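Long-range contacts in cellulase (Bacillus sp. BG-CS10, PDB 5E09), which hydrolyses beta-1,4-glucosidic bonds in cellulose with a family 5 catalytic domain, probably helped by its carbohydrate-binding modules: residues Leu409-Val414 and Gln428-Asp433; Glu354-Gln359 and Ala399-Met404; Arg188-Pro193 and Pro217-Thr222. All blocks are in the same frame, centred on the assembly; numbering follows the deposited sequence.

Contact 1 (Leu409-Val414 and Gln428-Asp433)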
# COMPACT_ATOMS: atom_id res chain seq x y z
N LEU A 409 -20.73 13.66 -20.76
CA LEU A 409 -19.85 12.52 -20.55
C LEU A 409 -19.22 12.58 -19.17
O LEU A 409 -18.99 13.65 -18.62
CB LEU A 409 -18.78 12.48 -21.65
CG LEU A 409 -19.41 12.60 -23.04
CD1 LEU A 409 -18.34 12.68 -24.13
CD2 LEU A 409 -20.38 11.45 -23.31
N GLY A 410 -18.95 11.41 -18.60
CA GLY A 410 -18.41 11.32 -17.26
C GLY A 410 -19.38 10.57 -16.37
O GLY A 410 -20.30 9.92 -16.86
N THR A 411 -19.21 10.77 -15.07
CA THR A 411 -20.06 10.16 -14.08
C THR A 411 -21.32 10.96 -13.99
O THR A 411 -21.29 12.11 -13.67
CB THR A 411 -19.40 10.24 -12.71
OG1 THR A 411 -18.10 9.69 -12.78
CG2 THR A 411 -20.16 9.44 -11.73
N ASN A 412 -22.44 10.34 -14.28
CA ASN A 412 -23.71 11.01 -14.24
C ASN A 412 -24.46 10.70 -12.98
O ASN A 412 -25.35 11.38 -12.62
CB ASN A 412 -24.58 10.58 -15.42
CG ASN A 412 -24.16 11.19 -16.72
OD1 ASN A 412 -24.86 11.08 -17.69
ND2 ASN A 412 -23.05 11.84 -16.75
N ALA A 413 -24.08 9.63 -12.31
CA ALA A 413 -24.73 9.19 -11.07
C ALA A 413 -23.93 8.14 -10.32
O ALA A 413 -23.03 7.55 -10.87
CB ALA A 413 -26.14 8.65 -11.35
N VAL A 414 -24.28 7.94 -9.06
CA VAL A 414 -23.66 6.90 -8.24
C VAL A 414 -24.74 5.99 -7.65
O VAL A 414 -25.60 6.44 -6.89
CB VAL A 414 -22.81 7.49 -7.10
CG1 VAL A 414 -22.33 6.40 -6.17
CG2 VAL A 414 -21.63 8.28 -7.69
N GLN A 428 -20.11 3.71 -10.15
CA GLN A 428 -20.07 4.97 -10.88
C GLN A 428 -20.73 4.76 -12.24
O GLN A 428 -20.28 3.93 -13.04
CB GLN A 428 -18.62 5.46 -11.05
CG GLN A 428 -17.77 5.36 -9.79
CD GLN A 428 -18.13 6.39 -8.74
OE1 GLN A 428 -18.24 7.58 -9.03
NE2 GLN A 428 -18.32 5.94 -7.50
N LEU A 429 -21.81 5.48 -12.50
CA LEU A 429 -22.51 5.38 -13.78
C LEU A 429 -21.87 6.32 -14.80
O LEU A 429 -22.13 7.52 -14.80
CB LEU A 429 -24.00 5.70 -13.60
CG LEU A 429 -24.92 5.66 -14.82
CD1 LEU A 429 -24.75 4.37 -15.61
CD2 LEU A 429 -26.37 5.82 -14.37
N GLN A 430 -21.02 5.75 -15.65
CA GLN A 430 -20.24 6.54 -16.61
C GLN A 430 -20.92 6.65 -17.97
O GLN A 430 -21.12 5.64 -18.65
CB GLN A 430 -18.84 5.93 -16.79
CG GLN A 430 -18.02 5.78 -15.52
CD GLN A 430 -17.71 7.12 -14.86
OE1 GLN A 430 -18.16 7.39 -13.75
NE2 GLN A 430 -16.94 7.96 -15.54
N ASN A 431 -21.26 7.87 -18.38
CA ASN A 431 -21.66 8.13 -19.76
C ASN A 431 -20.42 8.34 -20.61
O ASN A 431 -19.73 9.34 -20.45
CB ASN A 431 -22.58 9.36 -19.85
CG ASN A 431 -23.39 9.40 -21.15
OD1 ASN A 431 -23.48 8.40 -21.87
ND2 ASN A 431 -23.98 10.56 -21.44
N VAL A 432 -20.11 7.40 -21.49
CA VAL A 432 -18.88 7.53 -22.26
C VAL A 432 -19.13 7.68 -23.75
O VAL A 432 -20.19 7.33 -24.28
CB VAL A 432 -17.95 6.31 -22.05
CG1 VAL A 432 -17.59 6.18 -20.58
CG2 VAL A 432 -18.60 5.04 -22.56
N ASP A 433 -18.12 8.23 -24.41
CA ASP A 433 -17.98 8.14 -25.84
C ASP A 433 -16.62 7.52 -26.12
O ASP A 433 -15.78 7.40 -25.21
CB ASP A 433 -18.10 9.52 -26.49
CG ASP A 433 -18.93 9.50 -27.75
OD1 ASP A 433 -18.72 8.59 -28.59
OD2 ASP A 433 -19.80 10.38 -27.90
O HOH W 1 -16.43 8.10 -10.61

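Contact 2 (Glu354-Gln359 and Ala399-Met404)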
# COMPACT_ATOMS: atom_id res chain seq x y z
N GLU A 354 -26.31 5.92 -27.94
CA GLU A 354 -26.56 4.52 -28.24
C GLU A 354 -27.74 4.13 -27.37
O GLU A 354 -27.72 4.39 -26.17
CB GLU A 354 -25.32 3.66 -27.95
CG GLU A 354 -25.53 2.16 -28.10
CD GLU A 354 -24.23 1.37 -27.97
OE1 GLU A 354 -23.29 1.63 -28.75
OE2 GLU A 354 -24.15 0.47 -27.10
N PRO A 355 -28.78 3.55 -27.98
CA PRO A 355 -30.02 3.20 -27.28
C PRO A 355 -29.76 2.51 -25.95
O PRO A 355 -29.14 1.45 -25.90
CB PRO A 355 -30.71 2.26 -28.26
CG PRO A 355 -30.29 2.79 -29.59
CD PRO A 355 -28.86 3.23 -29.42
N ILE A 356 -30.22 3.14 -24.87
CA ILE A 356 -29.96 2.65 -23.53
C ILE A 356 -30.73 1.37 -23.26
O ILE A 356 -31.95 1.32 -23.38
CB ILE A 356 -30.31 3.72 -22.48
CG1 ILE A 356 -29.32 4.88 -22.58
CG2 ILE A 356 -30.29 3.11 -21.07
CD1 ILE A 356 -29.66 6.07 -21.70
N ARG A 357 -30.00 0.33 -22.90
CA ARG A 357 -30.59 -0.98 -22.68
C ARG A 357 -30.30 -1.49 -21.28
O ARG A 357 -29.44 -0.94 -20.59
CB ARG A 357 -30.08 -1.96 -23.74
CG ARG A 357 -28.56 -2.13 -23.73
CD ARG A 357 -28.07 -3.04 -24.84
NE ARG A 357 -26.62 -3.22 -24.74
CZ ARG A 357 -26.04 -4.10 -23.93
NH1 ARG A 357 -26.78 -4.89 -23.16
NH2 ARG A 357 -24.72 -4.19 -23.89
N ASP A 358 -31.04 -2.51 -20.86
CA ASP A 358 -30.80 -3.20 -19.59
C ASP A 358 -29.32 -3.59 -19.51
O ASP A 358 -28.72 -3.92 -20.53
CB ASP A 358 -31.68 -4.45 -19.46
CG ASP A 358 -33.14 -4.13 -19.12
OD1 ASP A 358 -33.46 -2.97 -18.79
OD2 ASP A 358 -33.97 -5.06 -19.17
N GLN A 359 -28.74 -3.56 -18.31
CA GLN A 359 -27.33 -3.91 -18.17
C GLN A 359 -27.08 -4.84 -16.99
O GLN A 359 -27.52 -4.57 -15.88
CB GLN A 359 -26.47 -2.65 -18.02
CG GLN A 359 -26.51 -1.71 -19.21
CD GLN A 359 -25.13 -1.36 -19.73
OE1 GLN A 359 -24.13 -1.50 -19.01
NE2 GLN A 359 -25.06 -0.92 -20.98
N ALA A 399 -34.36 3.16 -15.60
CA ALA A 399 -33.62 3.74 -14.48
C ALA A 399 -32.34 4.42 -14.97
O ALA A 399 -32.04 5.56 -14.60
CB ALA A 399 -33.30 2.67 -13.45
N LEU A 400 -31.60 3.73 -15.82
CA LEU A 400 -30.39 4.29 -16.41
C LEU A 400 -30.73 5.55 -17.19
O LEU A 400 -30.06 6.57 -17.03
CB LEU A 400 -29.71 3.26 -17.32
CG LEU A 400 -29.20 2.01 -16.58
CD1 LEU A 400 -28.77 0.93 -17.55
CD2 LEU A 400 -28.07 2.37 -15.64
N THR A 401 -31.79 5.50 -17.99
CA THR A 401 -32.23 6.67 -18.74
C THR A 401 -32.51 7.85 -17.81
O THR A 401 -32.02 8.95 -18.02
CB THR A 401 -33.49 6.37 -19.57
OG1 THR A 401 -33.17 5.41 -20.58
CG2 THR A 401 -34.02 7.64 -20.24
N ALA A 402 -33.30 7.60 -16.76
CA ALA A 402 -33.68 8.64 -15.82
C ALA A 402 -32.47 9.25 -15.12
O ALA A 402 -32.42 10.46 -14.89
CB ALA A 402 -34.67 8.08 -14.79
N LEU A 403 -31.48 8.41 -14.81
CA LEU A 403 -30.31 8.85 -14.05
C LEU A 403 -29.28 9.60 -14.89
O LEU A 403 -28.36 10.21 -14.36
CB LEU A 403 -29.64 7.66 -13.38
CG LEU A 403 -30.40 7.03 -12.22
CD1 LEU A 403 -29.85 5.65 -11.91
CD2 LEU A 403 -30.30 7.93 -11.00
N MSE A 404 -29.43 9.55 -16.20
CA MSE A 404 -28.38 10.08 -17.05
C MSE A 404 -28.81 11.28 -17.86
O MSE A 404 -29.99 11.62 -17.93
CB MSE A 404 -27.86 8.97 -17.96
CG MSE A 404 -27.30 7.82 -17.15
SE MSE A 404 -26.67 6.35 -18.23
CE MSE A 404 -25.10 7.24 -18.93

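Contact 3 (Arg188-Pro193 and Pro217-Thr222)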
# COMPACT_ATOMS: atom_id res chain seq x y z
N ARG A 188 9.14 -6.28 28.27
CA ARG A 188 8.66 -5.52 27.12
C ARG A 188 8.62 -6.42 25.88
O ARG A 188 9.59 -7.09 25.57
CB ARG A 188 9.55 -4.31 26.86
CG ARG A 188 9.02 -3.41 25.77
CD ARG A 188 9.78 -2.11 25.69
NE ARG A 188 9.96 -1.48 27.00
CZ ARG A 188 9.02 -0.79 27.64
NH1 ARG A 188 7.80 -0.66 27.12
NH2 ARG A 188 9.29 -0.24 28.82
N PRO A 189 7.47 -6.45 25.18
CA PRO A 189 7.40 -7.20 23.93
C PRO A 189 8.39 -6.67 22.89
O PRO A 189 8.56 -5.46 22.74
CB PRO A 189 5.95 -7.00 23.49
CG PRO A 189 5.22 -6.84 24.78
CD PRO A 189 6.14 -6.02 25.64
N LEU A 190 9.06 -7.59 22.21
CA LEU A 190 10.09 -7.24 21.25
C LEU A 190 9.67 -7.75 19.89
O LEU A 190 9.13 -8.84 19.77
CB LEU A 190 11.43 -7.84 21.64
CG LEU A 190 12.03 -7.31 22.95
CD1 LEU A 190 13.36 -7.99 23.24
CD2 LEU A 190 12.19 -5.80 22.88
N VAL A 191 9.90 -6.95 18.86
CA VAL A 191 9.43 -7.29 17.53
C VAL A 191 10.64 -7.51 16.61
O VAL A 191 11.48 -6.63 16.46
CB VAL A 191 8.51 -6.18 16.97
CG1 VAL A 191 8.03 -6.53 15.57
CG2 VAL A 191 7.32 -5.95 17.89
N LEU A 192 10.72 -8.69 16.01
CA LEU A 192 11.87 -9.04 15.18
C LEU A 192 11.47 -9.29 13.74
O LEU A 192 10.47 -9.97 13.47
CB LEU A 192 12.57 -10.28 15.74
CG LEU A 192 13.00 -10.21 17.20
CD1 LEU A 192 13.52 -11.56 17.67
CD2 LEU A 192 14.05 -9.12 17.37
N PRO A 193 12.25 -8.74 12.81
CA PRO A 193 11.98 -8.87 11.37
C PRO A 193 12.68 -10.06 10.71
O PRO A 193 13.76 -10.47 11.14
CB PRO A 193 12.53 -7.57 10.81
CG PRO A 193 13.70 -7.26 11.72
CD PRO A 193 13.33 -7.78 13.08
N PRO A 217 9.33 -15.58 26.03
CA PRO A 217 7.89 -15.66 25.79
C PRO A 217 7.31 -14.40 25.15
O PRO A 217 6.21 -14.44 24.60
CB PRO A 217 7.32 -15.85 27.19
CG PRO A 217 8.28 -15.11 28.06
CD PRO A 217 9.64 -15.36 27.45
N ASN A 218 8.05 -13.29 25.21
CA ASN A 218 7.52 -12.00 24.79
C ASN A 218 8.10 -11.49 23.47
O ASN A 218 8.60 -10.37 23.39
CB ASN A 218 7.75 -10.97 25.89
CG ASN A 218 6.93 -11.26 27.14
OD1 ASN A 218 5.71 -11.46 27.07
ND2 ASN A 218 7.59 -11.31 28.29
N LEU A 219 8.04 -12.33 22.45
CA LEU A 219 8.62 -12.01 21.15
C LEU A 219 7.56 -12.07 20.05
O LEU A 219 6.66 -12.91 20.08
CB LEU A 219 9.78 -12.95 20.84
CG LEU A 219 11.02 -12.89 21.75
CD1 LEU A 219 12.07 -13.91 21.32
CD2 LEU A 219 11.62 -11.50 21.79
N ILE A 220 7.68 -11.17 19.08
CA ILE A 220 6.72 -11.06 17.99
C ILE A 220 7.45 -11.03 16.65
O ILE A 220 8.42 -10.30 16.49
CB ILE A 220 5.88 -9.77 18.12
CG1 ILE A 220 5.21 -9.70 19.49
CG2 ILE A 220 4.85 -9.69 16.99
CD1 ILE A 220 4.82 -8.29 19.90
N ALA A 221 7.00 -11.84 15.71
CA ALA A 221 7.56 -11.84 14.36
C ALA A 221 6.90 -10.74 13.54
O ALA A 221 5.71 -10.49 13.69
CB ALA A 221 7.36 -13.19 13.69
N THR A 222 7.66 -10.06 12.68
CA THR A 222 7.03 -9.09 11.80
C THR A 222 7.44 -9.24 10.35
O THR A 222 8.60 -9.52 10.02
CB THR A 222 7.32 -7.65 12.23
OG1 THR A 222 6.64 -6.76 11.35
CG2 THR A 222 8.82 -7.34 12.21

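Contact 1 (Leu409-Val414 and Gln428-Asp433)
T411 and Q430 face each other as a non-hydrogen-bonded antiparallel pair, and their side chains meet as well. The hydroxyl OG1 of T411 donates to OE1 of Q430, although the modelled separation of 2.5 Å is too short to be taken literally. With OG1 anti to the carbonyl carbon (chi1 -53°), T411 turns it to Q430; a water donates to this OG1 and to OE1 of Q428, the latter at a doubtfully short distance. Methyl CG2 of V414 lies 3.7 Å from the same Q428 OE1, on a face where amides mix with small branched groups.

Backbone bonds fix the pairing. N431 N gives its hydrogen to G410 O at 2.7 Å, G410 N reaches N431 O at 2.9 Å, and N412 N reaches L429 O at 2.9 Å. G410 has a positive phi of 118°, at which a CB would collide with the preceding carbonyl oxygen. On the opposite face, CB of A413 touches CD2 of L429 at 4.1 Å.

A second shell holds the asparagines. N412 bonds to T405 N and E408 O, while N431 uses ND2 on D352 and E408 O. Three steps from T411 to V414 match two from Q430 to Q428: N412, whose OD1 lies 3.6 Å from CB of N431, is the extra residue of a beta bulge in a hairpin of the X2 module, an E-set domain.

Contact 2 (Glu354-Gln359 and Ala399-Met404)
The flat group that L400 meets is the peptide of R357: methyl CD1 comes up to the oxygen end of that group, 3.6 Å from R357 O. Beside it, CD1 also touches CG of Q359 at 3.9 Å, the two side chains crossing at about a right angle. Here a loop packs on the short helix 397-403 of the X2 module; the loop carries the chain from strand 347-351 of one sheet to strand 359-364 of the other, so the contact lies where the chain crosses between the sheets, at the surface.

I356 brings the loop's apolar side chain against the helix. With CG1 anti to the carbonyl carbon (chi1 -68°), CG2 is left anti to the backbone N and rests 3.8 Å from CB of L400; the residue also touches V350. A branched aliphatic chain suits the place because its two arms spread over L400 and T401 together. An alanine here would probably open a gap beside L400 CB and T401 and leave the loop less firmly seated on the helix.

L400, buried, also touches L429 and M395, one in each sheet. D358 fastens the end of the loop by a salt bridge to K396 and a bond to A397 N. T401 OG1, hydrogen-bonded back to A397 O within the helix, lies 3.7 Å from both CG2 and CD1 of I356.

Contact 3 (Arg188-Pro193 and Pro217-Thr222)
L190 to P193 and L219 to T222 pair in parallel, residue for residue, their strand axes 4.7 Å apart at closest and turned 33° to each other. The backbone bonds zigzag between them: N218 O accepts L190 N, L190 O accepts I220 N at 2.8 Å, I220 O accepts L192 N at 2.8 Å, and L192 O accepts T222 N. The bond from L192 N is the straightest, 169° at the hydrogen.

L190 and L219 stand on the face turned to the outer helices, where L190 packs on F174 and Y175 of helix 161-181. CD2 of L219 comes 3.7 Å from CB of L190, the chains crossing obliquely. On the inner face, CD1 of I220 touches CG2 of V191 and, before the strand starts, CB of P189, each at 4.0 Å; I220 and P189 are also covered by helix 9-15. Further along, CG1 of V191 and CG2 of T222 meet at 3.5 Å, with the two side chains at about a right angle. T222 keeps OG1 anti to the backbone N (chi1 -178°), which puts its methyl between N and the carbonyl carbon, toward V191. The beta-branched V191, I220 and T222 suit this inner face, as they fill the interior while favouring an extended chain.

This is the beta-alpha-beta unit formed with helix 201-214, strands five and six of the TIM barrel. Its chemistry is main-chain bonds between largely apolar faces: buried N-H and C=O groups pair along the strands, side chains pack by apolar contact, and the buried T222 hydroxyl needs V268 O on the next strand as its partner.

In the fold
Contacts 1 and 2 belong to one neighbourhood, their centres 11 Å apart, and they touch directly. The selenomethionine M404, ending the 399-404 segment, puts CE 3.4 Å from CB of N431 and CG 3.5 Å from CD2 of L429. CD1 of L429 also meets CD2 of L400 at 3.9 Å, so the hairpin and the helix share one packed layer in the X2 module. Contact 3 lies in the catalytic barrel, on the other side of the chain's centre, about 50 Å from contact 1 and 57 Å from contact 2 between centres. As in other TIM barrels, the catalytic site is expected at the C-terminal ends of the strands, toward which P193 and T222 run.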